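Side-chain contact in inositol-1-monophosphatase (Nostoc sp., PDB 5ZHH), which probably hydrolyses the phosphate ester of myo-inositol monophosphates to release free inositol and inorganic phosphate: residues 108-112 / 113-117. Residues are numbered along the deposited sequence; the frame is centred on the assembly and turned at random.
Sequences LLING and VPQVG
L108 and V116 meet through the 2.8 Å hydrogen bond from L108 N to V116 O, while L108 O accepts Q115 N at 2.9 Å, nearly in line with its carbonyl bond. The same oxygen takes a weak bond from V116 N; Q115 and V116 together sit across from L108, a classic beta bulge. Toward the tip, I110 N gives to V113 O at 2.9 Å, and V113 N returns a bond to I110 O from above the carbonyl plane, closing a type I' turn over N111 and G112, both at positive phi.

The Q115 side chain points toward the facing strand and crosses that of I110 at about a right angle, I110 CD1 touching Q115 CB at 3.8 Å. Bent at chi2 (-74°), the Q115 side chain turns back on its own backbone, and NE2 gives P114 O a 2.9 Å hydrogen bond from above the carbonyl plane. On the other face, L109 CD2 lies against P114 CD at 3.8 Å.

This hairpin joins two central strands of the large sheet, flanked by strands 82-90 and 126-131. L4 and F7 of helix 3-25 pack on the L108, I110 and V116 face; V217 of helix 213-225 meets L109 and P114.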
ATOM      1  N   LEU A 108      21.610  11.578  14.235  1.00 25.33           N
ATOM      2  CA  LEU A 108      22.166  12.723  14.940  1.00 26.81           C
ATOM      3  C   LEU A 108      23.106  12.215  16.019  1.00 30.30           C
ATOM      4  O   LEU A 108      22.703  11.413  16.870  1.00 28.45           O
ATOM      5  CB  LEU A 108      21.069  13.602  15.549  1.00 29.35           C
ATOM      6  CG  LEU A 108      21.606  14.714  16.462  1.00 30.69           C
ATOM      7  CD1 LEU A 108      22.486  15.677  15.670  1.00 29.22           C
ATOM      8  CD2 LEU A 108      20.466  15.476  17.144  1.00 33.66           C
ATOM      9  N   LEU A 109      24.352  12.688  15.974  1.00 30.92           N
ATOM     10  CA  LEU A 109      25.337  12.470  17.023  1.00 34.41           C
ATOM     11  C   LEU A 109      25.325  13.667  17.966  1.00 36.77           C
ATOM     12  O   LEU A 109      25.447  14.816  17.523  1.00 34.91           O
ATOM     13  CB  LEU A 109      26.743  12.288  16.437  1.00 32.88           C
ATOM     14  CG  LEU A 109      27.017  11.124  15.483  1.00 34.70           C
ATOM     15  CD1 LEU A 109      28.232  11.430  14.617  1.00 35.69           C
ATOM     16  CD2 LEU A 109      27.240   9.827  16.262  1.00 35.47           C
ATOM     17  N   ILE A 110      25.155  13.402  19.255  1.00 37.48           N
ATOM     18  CA  ILE A 110      25.263  14.424  20.287  1.00 37.70           C
ATOM     19  C   ILE A 110      26.530  14.126  21.078  1.00 40.57           C
ATOM     20  O   ILE A 110      26.632  13.082  21.741  1.00 35.80           O
ATOM     21  CB  ILE A 110      24.020  14.477  21.181  1.00 38.26           C
ATOM     22  CG1 ILE A 110      22.791  14.772  20.316  1.00 37.73           C
ATOM     23  CG2 ILE A 110      24.194  15.530  22.271  1.00 40.05           C
ATOM     24  CD1 ILE A 110      21.481  14.826  21.076  1.00 40.01           C
ATOM     25  N   ASN A 111      27.509  15.027  20.974  1.00 42.10           N
ATOM     26  CA  ASN A 111      28.834  14.818  21.548  1.00 42.91           C
ATOM     27  C   ASN A 111      29.415  13.489  21.072  1.00 41.92           C
ATOM     28  O   ASN A 111      30.024  12.737  21.837  1.00 40.07           O
ATOM     29  CB  ASN A 111      28.785  14.897  23.076  1.00 46.72           C
ATOM     30  CG  ASN A 111      28.347  16.269  23.577  1.00 49.32           C
ATOM     31  OD1 ASN A 111      28.781  17.301  23.064  1.00 49.91           O
ATOM     32  ND2 ASN A 111      27.454  16.280  24.559  1.00 50.49           N
ATOM     33  N   GLY A 112      29.228  13.206  19.781  1.00 39.05           N
ATOM     34  CA  GLY A 112      29.759  12.014  19.152  1.00 39.23           C
ATOM     35  C   GLY A 112      29.040  10.718  19.444  1.00 37.85           C
ATOM     36  O   GLY A 112      29.557   9.651  19.101  1.00 36.48           O
ATOM     37  N   VAL A 113      27.850  10.770  20.060  1.00 36.73           N
ATOM     38  CA  VAL A 113      27.103   9.584  20.448  1.00 38.47           C
ATOM     39  C   VAL A 113      25.797   9.566  19.678  1.00 36.87           C
ATOM     40  O   VAL A 113      25.077  10.566  19.664  1.00 38.71           O
ATOM     41  CB  VAL A 113      26.823   9.542  21.968  1.00 43.02           C
ATOM     42  CG1 VAL A 113      26.073   8.264  22.328  1.00 43.11           C
ATOM     43  CG2 VAL A 113      28.132   9.639  22.745  1.00 44.64           C
ATOM     44  N   PRO A 114      25.438   8.454  19.025  1.00 33.40           N
ATOM     45  CA  PRO A 114      24.150   8.386  18.316  1.00 32.20           C
ATOM     46  C   PRO A 114      22.974   8.522  19.275  1.00 31.28           C
ATOM     47  O   PRO A 114      22.855   7.775  20.248  1.00 31.49           O
ATOM     48  CB  PRO A 114      24.180   7.000  17.659  1.00 31.75           C
ATOM     49  CG  PRO A 114      25.649   6.633  17.588  1.00 32.59           C
ATOM     50  CD  PRO A 114      26.261   7.249  18.816  1.00 30.76           C
ATOM     51  N   GLN A 115      22.094   9.485  18.994  1.00 30.27           N
ATOM     52  CA  GLN A 115      20.960   9.757  19.872  1.00 29.73           C
ATOM     53  C   GLN A 115      19.623   9.879  19.159  1.00 31.11           C
ATOM     54  O   GLN A 115      18.584   9.742  19.823  1.00 30.55           O
ATOM     55  CB  GLN A 115      21.201  11.043  20.676  1.00 34.19           C
ATOM     56  CG  GLN A 115      22.304  10.931  21.717  1.00 36.98           C
ATOM     57  CD  GLN A 115      21.889  10.121  22.935  1.00 39.09           C
ATOM     58  OE1 GLN A 115      21.333  10.658  23.892  1.00 41.42           O
ATOM     59  NE2 GLN A 115      22.169   8.824  22.908  1.00 36.75           N
ATOM     60  N   VAL A 116      19.600  10.173  17.862  1.00 30.12           N
ATOM     61  CA  VAL A 116      18.366  10.241  17.085  1.00 32.21           C
ATOM     62  C   VAL A 116      18.598   9.530  15.765  1.00 32.35           C
ATOM     63  O   VAL A 116      19.625   9.740  15.111  1.00 32.22           O
ATOM     64  CB  VAL A 116      17.912  11.693  16.825  1.00 33.39           C
ATOM     65  CG1 VAL A 116      16.628  11.705  16.005  1.00 29.75           C
ATOM     66  CG2 VAL A 116      17.725  12.445  18.133  1.00 35.08           C
ATOM     67  N   GLY A 117      17.634   8.709  15.357  1.00 28.65           N
ATOM     68  CA  GLY A 117      17.783   7.995  14.107  1.00 29.27           C
ATOM     69  C   GLY A 117      16.488   7.792  13.353  1.00 29.60           C
ATOM     70  O   GLY A 117      15.471   7.400  13.935  1.00 28.45           O
TER